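Local coordinates for protein dihydrofolate reductase (Moritella profunda, PDB 3IA4) that probably reduces 7,8-dihydrofolate to 5,6,7,8-tetrahydrofolate with NADPH, a key step of folate metabolism that supports glycine, purine and DNA precursor synthesis, at residues 102-107 and 127-133; 112-118 and 152-158. All coordinates share one frame. Numbering follows the deposited sequence.

Contact 1. Residues 102-107 and 127-133; sequences YNQCLA and FPDYEQY. With NDP (NADPH dihydro-nicotinamide-adenine-dinucleotide phosphate), chain E.
Residues 102-107, on helix 99-105, meet the loop 127-133 through apolar side chains. The loop makes an inverse gamma turn centred on Asp129 and a 3-10 turn at 130-132. Tyr102 (chi1 m) offers a ring face to the edge of Phe127 (chi1 t), with centroids 4.8 Å apart and planes at 57°. Tyr102 CB also touches Pro128 CD at 3.5 Å. Leu106 (chi1 t, chi2 p) packs among Pro128, Tyr130 and Tyr133. Leu106 CD2 lies 3.9 Å from Pro128 CB and 3.7 Å from Tyr133 CE1; Leu106 CD1 lies 4.0 Å from Tyr130 CB. Tyr133 (chi1 m) brings Tyr133 OH 3.6 Å from Ala107 CB. Gln104 OE1 accepts from NADPH N6A (2.9 Å) and Gln104 NE2 donates to NADPH N7A (3.0 Å). Tyr102 OH is 3.4 Å from NADPH C4N and is hydrogen-bonded to Ile6 O. In the DHFR fold this helix and loop pack beside the NADPH and methotrexate pockets; Tyr102 belongs to both. Tyr102 and Phe127 pack on strands 2-9 and 14-16, and Tyr130 (chi1 p) directs its ring to strand 111-117.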
# COMPACT_ATOMS: atom_id res chain seq x y z
N TYR A 102 5.56 -5.23 2.14
CA TYR A 102 5.99 -5.05 0.73
C TYR A 102 7.23 -5.92 0.39
O TYR A 102 7.32 -6.52 -0.68
CB TYR A 102 6.37 -3.59 0.42
CG TYR A 102 5.24 -2.58 0.47
CD1 TYR A 102 4.00 -2.84 -0.08
CD2 TYR A 102 5.48 -1.35 1.07
CE1 TYR A 102 3.00 -1.90 -0.06
CE2 TYR A 102 4.48 -0.35 1.10
CZ TYR A 102 3.27 -0.63 0.52
OH TYR A 102 2.34 0.36 0.62
N ASN A 103 8.20 -5.95 1.30
CA ASN A 103 9.44 -6.76 1.14
C ASN A 103 9.05 -8.22 1.01
O ASN A 103 9.56 -8.94 0.16
CB ASN A 103 10.34 -6.64 2.39
CG ASN A 103 11.13 -5.32 2.43
OD1 ASN A 103 11.14 -4.54 1.47
ND2 ASN A 103 11.78 -5.06 3.56
N GLN A 104 8.16 -8.69 1.89
CA GLN A 104 7.85 -10.12 1.84
C GLN A 104 6.99 -10.55 0.65
O GLN A 104 7.07 -11.71 0.27
CB GLN A 104 7.15 -10.54 3.09
CG GLN A 104 8.01 -10.36 4.34
CD GLN A 104 7.18 -10.54 5.59
OE1 GLN A 104 6.90 -11.66 6.00
NE2 GLN A 104 6.84 -9.46 6.23
N CYS A 105 6.21 -9.62 0.06
CA CYS A 105 5.22 -9.95 -0.97
C CYS A 105 5.64 -9.53 -2.37
O CYS A 105 5.02 -9.91 -3.32
CB CYS A 105 3.83 -9.33 -0.68
SG CYS A 105 3.15 -9.97 0.87
N LEU A 106 6.73 -8.77 -2.52
CA LEU A 106 7.14 -8.32 -3.86
C LEU A 106 7.36 -9.42 -4.89
O LEU A 106 6.87 -9.32 -6.04
CB LEU A 106 8.41 -7.41 -3.77
CG LEU A 106 8.87 -6.89 -5.14
CD1 LEU A 106 7.89 -5.87 -5.79
CD2 LEU A 106 10.25 -6.30 -5.02
N ALA A 107 8.02 -10.50 -4.48
CA ALA A 107 8.34 -11.53 -5.46
C ALA A 107 7.06 -12.19 -5.97
O ALA A 107 7.05 -12.75 -7.09
CB ALA A 107 9.32 -12.55 -4.84
N PHE A 127 10.18 1.75 0.17
CA PHE A 127 9.59 0.66 -0.70
C PHE A 127 10.72 -0.25 -1.20
O PHE A 127 11.87 0.17 -1.38
CB PHE A 127 8.91 1.34 -1.93
CG PHE A 127 7.94 0.44 -2.64
CD1 PHE A 127 8.26 -0.15 -3.87
CD2 PHE A 127 6.73 0.13 -2.01
CE1 PHE A 127 7.33 -1.05 -4.50
CE2 PHE A 127 5.82 -0.74 -2.61
CZ PHE A 127 6.12 -1.37 -3.84
N PRO A 128 10.43 -1.52 -1.48
CA PRO A 128 11.48 -2.39 -2.00
C PRO A 128 12.00 -1.97 -3.40
O PRO A 128 11.37 -1.19 -4.10
CB PRO A 128 10.74 -3.75 -2.16
CG PRO A 128 9.41 -3.60 -1.64
CD PRO A 128 9.19 -2.25 -1.11
N ASP A 129 13.18 -2.45 -3.80
CA ASP A 129 13.73 -2.13 -5.12
C ASP A 129 13.01 -2.97 -6.23
O ASP A 129 13.49 -4.02 -6.69
CB ASP A 129 15.24 -2.47 -5.10
CG ASP A 129 15.91 -2.15 -6.39
OD1 ASP A 129 15.32 -1.35 -7.13
OD2 ASP A 129 16.98 -2.75 -6.70
N TYR A 130 11.79 -2.56 -6.55
CA TYR A 130 11.01 -3.30 -7.53
C TYR A 130 11.67 -3.31 -8.90
O TYR A 130 11.41 -4.20 -9.74
CB TYR A 130 9.58 -2.71 -7.60
CG TYR A 130 9.52 -1.30 -8.12
CD1 TYR A 130 9.75 -0.19 -7.26
CD2 TYR A 130 9.25 -1.05 -9.48
CE1 TYR A 130 9.72 1.12 -7.74
CE2 TYR A 130 9.21 0.28 -9.96
CZ TYR A 130 9.44 1.34 -9.09
OH TYR A 130 9.41 2.60 -9.59
N GLU A 131 12.59 -2.37 -9.11
CA GLU A 131 13.20 -2.25 -10.43
C GLU A 131 14.18 -3.40 -10.67
O GLU A 131 14.66 -3.58 -11.77
CB GLU A 131 13.87 -0.88 -10.59
CG GLU A 131 12.98 0.30 -10.12
CD GLU A 131 13.25 0.83 -8.61
OE1 GLU A 131 13.20 0.06 -7.56
OE2 GLU A 131 13.45 2.10 -8.48
N GLN A 132 14.43 -4.25 -9.68
CA GLN A 132 15.20 -5.50 -9.95
C GLN A 132 14.43 -6.52 -10.82
O GLN A 132 15.03 -7.46 -11.39
CB GLN A 132 15.64 -6.16 -8.65
CG GLN A 132 14.52 -6.80 -7.92
CD GLN A 132 14.95 -7.46 -6.60
OE1 GLN A 132 16.11 -7.39 -6.17
NE2 GLN A 132 13.99 -8.09 -5.95
N TYR A 133 13.12 -6.31 -10.92
CA TYR A 133 12.25 -7.09 -11.83
C TYR A 133 11.81 -6.24 -13.05
O TYR A 133 12.09 -5.04 -13.14
CB TYR A 133 11.00 -7.54 -11.06
CG TYR A 133 11.30 -8.40 -9.87
CD1 TYR A 133 10.69 -8.15 -8.66
CD2 TYR A 133 12.18 -9.47 -9.95
CE1 TYR A 133 10.90 -8.94 -7.54
CE2 TYR A 133 12.41 -10.28 -8.81
CZ TYR A 133 11.75 -10.00 -7.62
OH TYR A 133 11.98 -10.80 -6.50
PA NDP E . 4.37 -2.74 8.78
O1A NDP E . 4.85 -3.58 7.63
O2A NDP E . 3.17 -1.85 8.66
O5B NDP E . 4.14 -3.64 10.13
C5B NDP E . 5.16 -4.60 10.50
C4B NDP E . 4.55 -5.42 11.63
O4B NDP E . 3.68 -6.38 11.01
C3B NDP E . 5.61 -6.33 12.29
O3B NDP E . 6.32 -5.61 13.29
C2B NDP E . 4.80 -7.51 12.81
O2B NDP E . 3.92 -7.11 13.86
C1B NDP E . 3.88 -7.69 11.62
N9A NDP E . 4.37 -8.66 10.62
C8A NDP E . 5.21 -8.38 9.61
N7A NDP E . 5.39 -9.45 8.82
C5A NDP E . 4.62 -10.45 9.33
C6A NDP E . 4.29 -11.84 8.99
N6A NDP E . 4.85 -12.49 7.92
N1A NDP E . 3.40 -12.47 9.83
C2A NDP E . 2.79 -11.90 10.88
N3A NDP E . 3.05 -10.65 11.23
C4A NDP E . 3.94 -9.90 10.49
O3 NDP E . 5.59 -1.85 9.38
PN NDP E . 6.75 -0.92 8.78
O1N NDP E . 7.61 -1.74 7.89
O2N NDP E . 7.37 -0.20 9.93
O5D NDP E . 5.98 0.07 7.81
C5D NDP E . 5.23 1.13 8.39
C4D NDP E . 5.65 2.45 7.75
O4D NDP E . 5.19 2.50 6.35
C3D NDP E . 5.04 3.70 8.42
O3D NDP E . 6.01 4.76 8.37
C2D NDP E . 3.88 4.08 7.51
O2D NDP E . 3.51 5.48 7.57
C1D NDP E . 4.46 3.73 6.17
N1N NDP E . 3.50 3.44 5.11
C2N NDP E . 3.60 4.14 3.98
C3N NDP E . 2.79 3.82 2.91
C7N NDP E . 2.92 4.63 1.66
O7N NDP E . 2.31 4.27 0.68
N7N NDP E . 3.77 5.66 1.57
C4N NDP E . 1.72 2.74 2.93
C5N NDP E . 1.79 2.04 4.20
C6N NDP E . 2.61 2.43 5.23
P2B NDP E . 3.96 -7.87 15.30
O1X NDP E . 2.72 -7.41 15.93
O2X NDP E . 4.09 -9.31 14.94
O3X NDP E . 5.25 -7.43 15.94

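Contact 2. Residues 112-118 and 152-158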
# COMPACT_ATOMS: atom_id res chain seq x y z
N LEU A 112 1.81 -3.58 -9.28
CA LEU A 112 2.11 -2.53 -8.33
C LEU A 112 1.31 -1.31 -8.73
O LEU A 112 1.36 -0.88 -9.88
CB LEU A 112 3.59 -2.14 -8.38
CG LEU A 112 4.55 -3.32 -8.05
CD1 LEU A 112 6.01 -2.82 -8.19
CD2 LEU A 112 4.29 -3.99 -6.69
N TYR A 113 0.58 -0.75 -7.78
CA TYR A 113 -0.12 0.50 -8.01
C TYR A 113 0.75 1.55 -7.33
O TYR A 113 0.71 1.71 -6.11
CB TYR A 113 -1.49 0.49 -7.30
CG TYR A 113 -2.55 -0.42 -7.90
CD1 TYR A 113 -3.79 0.11 -8.22
CD2 TYR A 113 -2.35 -1.80 -8.07
CE1 TYR A 113 -4.80 -0.68 -8.69
CE2 TYR A 113 -3.39 -2.62 -8.59
CZ TYR A 113 -4.61 -2.02 -8.86
OH TYR A 113 -5.63 -2.79 -9.40
N LEU A 114 1.58 2.25 -8.10
CA LEU A 114 2.50 3.20 -7.50
C LEU A 114 2.08 4.64 -7.74
O LEU A 114 1.86 5.07 -8.86
CB LEU A 114 3.91 3.02 -8.10
CG LEU A 114 4.52 1.60 -7.93
CD1 LEU A 114 5.94 1.51 -8.42
CD2 LEU A 114 4.48 1.19 -6.43
N THR A 115 2.09 5.41 -6.69
CA THR A 115 2.03 6.87 -6.86
C THR A 115 3.45 7.38 -6.64
O THR A 115 4.10 6.96 -5.68
CB THR A 115 1.15 7.40 -5.76
OG1 THR A 115 -0.19 6.93 -6.00
CG2 THR A 115 1.15 8.96 -5.75
N HIS A 116 3.98 8.17 -7.57
CA HIS A 116 5.27 8.80 -7.36
C HIS A 116 5.03 10.24 -7.06
O HIS A 116 4.41 10.95 -7.87
CB HIS A 116 6.09 8.67 -8.64
CG HIS A 116 6.30 7.25 -9.05
ND1 HIS A 116 7.35 6.50 -8.55
CD2 HIS A 116 5.64 6.46 -9.92
CE1 HIS A 116 7.31 5.29 -9.10
NE2 HIS A 116 6.28 5.24 -9.92
N ILE A 117 5.55 10.68 -5.90
CA ILE A 117 5.49 12.11 -5.50
C ILE A 117 6.80 12.85 -5.76
O ILE A 117 7.88 12.35 -5.41
CB ILE A 117 5.16 12.17 -3.99
CG1 ILE A 117 3.90 11.35 -3.72
CG2 ILE A 117 5.06 13.65 -3.51
CD1 ILE A 117 3.60 11.15 -2.19
N GLU A 118 6.74 14.03 -6.38
CA GLU A 118 7.97 14.75 -6.68
C GLU A 118 8.42 15.50 -5.45
O GLU A 118 8.15 16.72 -5.30
CB GLU A 118 7.76 15.71 -7.85
CG GLU A 118 7.45 15.00 -9.15
CD GLU A 118 7.38 15.97 -10.35
OE1 GLU A 118 7.93 17.11 -10.25
OE2 GLU A 118 6.78 15.57 -11.37
N ASN A 152 3.65 17.88 -7.06
CA ASN A 152 3.21 17.11 -8.18
C ASN A 152 3.27 15.61 -7.83
O ASN A 152 4.20 15.19 -7.16
CB ASN A 152 4.17 17.31 -9.34
CG ASN A 152 4.16 18.75 -9.86
OD1 ASN A 152 3.16 19.39 -9.83
ND2 ASN A 152 5.30 19.23 -10.35
N TYR A 153 2.32 14.86 -8.32
CA TYR A 153 2.40 13.38 -8.17
C TYR A 153 1.77 12.70 -9.34
O TYR A 153 1.12 13.36 -10.17
CB TYR A 153 1.84 12.90 -6.82
CG TYR A 153 0.35 13.15 -6.62
CD1 TYR A 153 -0.11 14.40 -6.22
CD2 TYR A 153 -0.57 12.15 -6.86
CE1 TYR A 153 -1.51 14.63 -6.06
CE2 TYR A 153 -1.95 12.35 -6.68
CZ TYR A 153 -2.40 13.59 -6.28
OH TYR A 153 -3.77 13.79 -6.11
N ARG A 154 2.02 11.40 -9.49
CA ARG A 154 1.47 10.73 -10.66
C ARG A 154 1.23 9.29 -10.26
O ARG A 154 1.84 8.77 -9.32
CB ARG A 154 2.39 10.83 -11.90
CG ARG A 154 3.63 10.02 -11.71
CD ARG A 154 4.65 10.28 -12.85
NE ARG A 154 5.91 9.57 -12.56
CZ ARG A 154 6.90 10.07 -11.82
NH1 ARG A 154 8.00 9.35 -11.60
NH2 ARG A 154 6.78 11.30 -11.26
N PHE A 155 0.29 8.67 -10.95
CA PHE A 155 -0.02 7.25 -10.75
C PHE A 155 0.50 6.37 -11.88
O PHE A 155 0.41 6.73 -13.05
CB PHE A 155 -1.53 7.13 -10.70
CG PHE A 155 -1.99 5.73 -10.57
CD1 PHE A 155 -1.68 5.03 -9.39
CD2 PHE A 155 -2.63 5.07 -11.61
CE1 PHE A 155 -2.04 3.69 -9.25
CE2 PHE A 155 -3.01 3.71 -11.47
CZ PHE A 155 -2.70 3.03 -10.30
N SER A 156 1.05 5.20 -11.54
CA SER A 156 1.53 4.27 -12.55
C SER A 156 1.13 2.87 -12.09
O SER A 156 1.56 2.44 -11.00
CB SER A 156 3.07 4.40 -12.63
OG SER A 156 3.67 3.43 -13.44
N LEU A 157 0.35 2.16 -12.90
CA LEU A 157 0.02 0.80 -12.59
C LEU A 157 0.92 -0.12 -13.40
O LEU A 157 0.90 -0.12 -14.64
CB LEU A 157 -1.50 0.60 -12.77
CG LEU A 157 -2.09 -0.79 -12.59
CD1 LEU A 157 -1.52 -1.57 -11.52
CD2 LEU A 157 -3.64 -0.67 -12.43
N LEU A 158 1.78 -0.85 -12.68
CA LEU A 158 2.70 -1.78 -13.33
C LEU A 158 2.26 -3.23 -13.20
O LEU A 158 1.82 -3.69 -12.11
CB LEU A 158 4.10 -1.68 -12.73
CG LEU A 158 4.77 -0.32 -12.66
CD1 LEU A 158 6.12 -0.43 -12.01
CD2 LEU A 158 4.92 0.17 -14.10
O HOH W 1 6.18 3.16 -12.02
O HOH W 2 4.92 13.65 -11.28
O HOH W 3 6.40 18.64 -6.69
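Six backbone hydrogen bonds join antiparallel strands 112-117 and 153-158. They run both ways between N and O in the pairs Leu112-Leu158, Leu114-Ser156 and His116-Arg154. Glu118 N adds a bond to Asn152 O at 2.9 Å. Tyr113-Leu157, Thr115-Phe155 and Ile117-Tyr153 are the non-hydrogen-bonded pairs. On their face Thr115 OG1 is hydrogen-bonded to Glu28 OE2, and Thr115 touches methotrexate. Water extends the polar network on the other face. One water links His116 NE2 (3.0 Å) to Ser156 OG (2.9 Å), and Ser156 OG is also hydrogen-bonded to Glu137 OE2. Another bridges Glu118 OE2 (2.7 Å) and Arg154 NH2 (3.0 Å), two atoms 4.3 Å apart and beyond a salt bridge. The Arg154 guanidinium lies over His116 CB, with Arg154 CZ at 3.6 Å. On the face with Tyr113, Leu157 CD1 makes a CH-pi contact 3.8 Å from the Tyr113 ring centroid. Phe155 CZ is 3.7 Å from Tyr113 CD1. This face packs on helix 26-36. The face with Leu112, Leu114 and Leu158 is thus apolar there and turns polar and hydrated toward His116, Arg154 and Glu118. The ladder holds Thr115, a methotrexate-pocket residue, within the central DHFR sheet.

The centres of contacts 1 and 2 are 15 Å apart, and Tyr130 joins them. Its ring packs over the sheet face that carries Leu112, Leu114, His116 and Leu158. Tyr130 CB is 3.6 Å from Leu112 CD1, and Tyr130 CZ is 3.6 Å from Leu114 CD1. Tyr130 OH is 3.4 Å from His116 CE1, and Tyr130 CE2 is 3.8 Å from Leu158 CD1. The segments of the two contacts alternate along the chain. Both contacts reach the active site. The side chains of Tyr102 in contact 1 and Thr115 in contact 2 each lie about 4 Å from methotrexate. Contact 1 also holds the cofactor directly, whereas the side chain of Ile117 in contact 2 stays about 7 Å from NADPH.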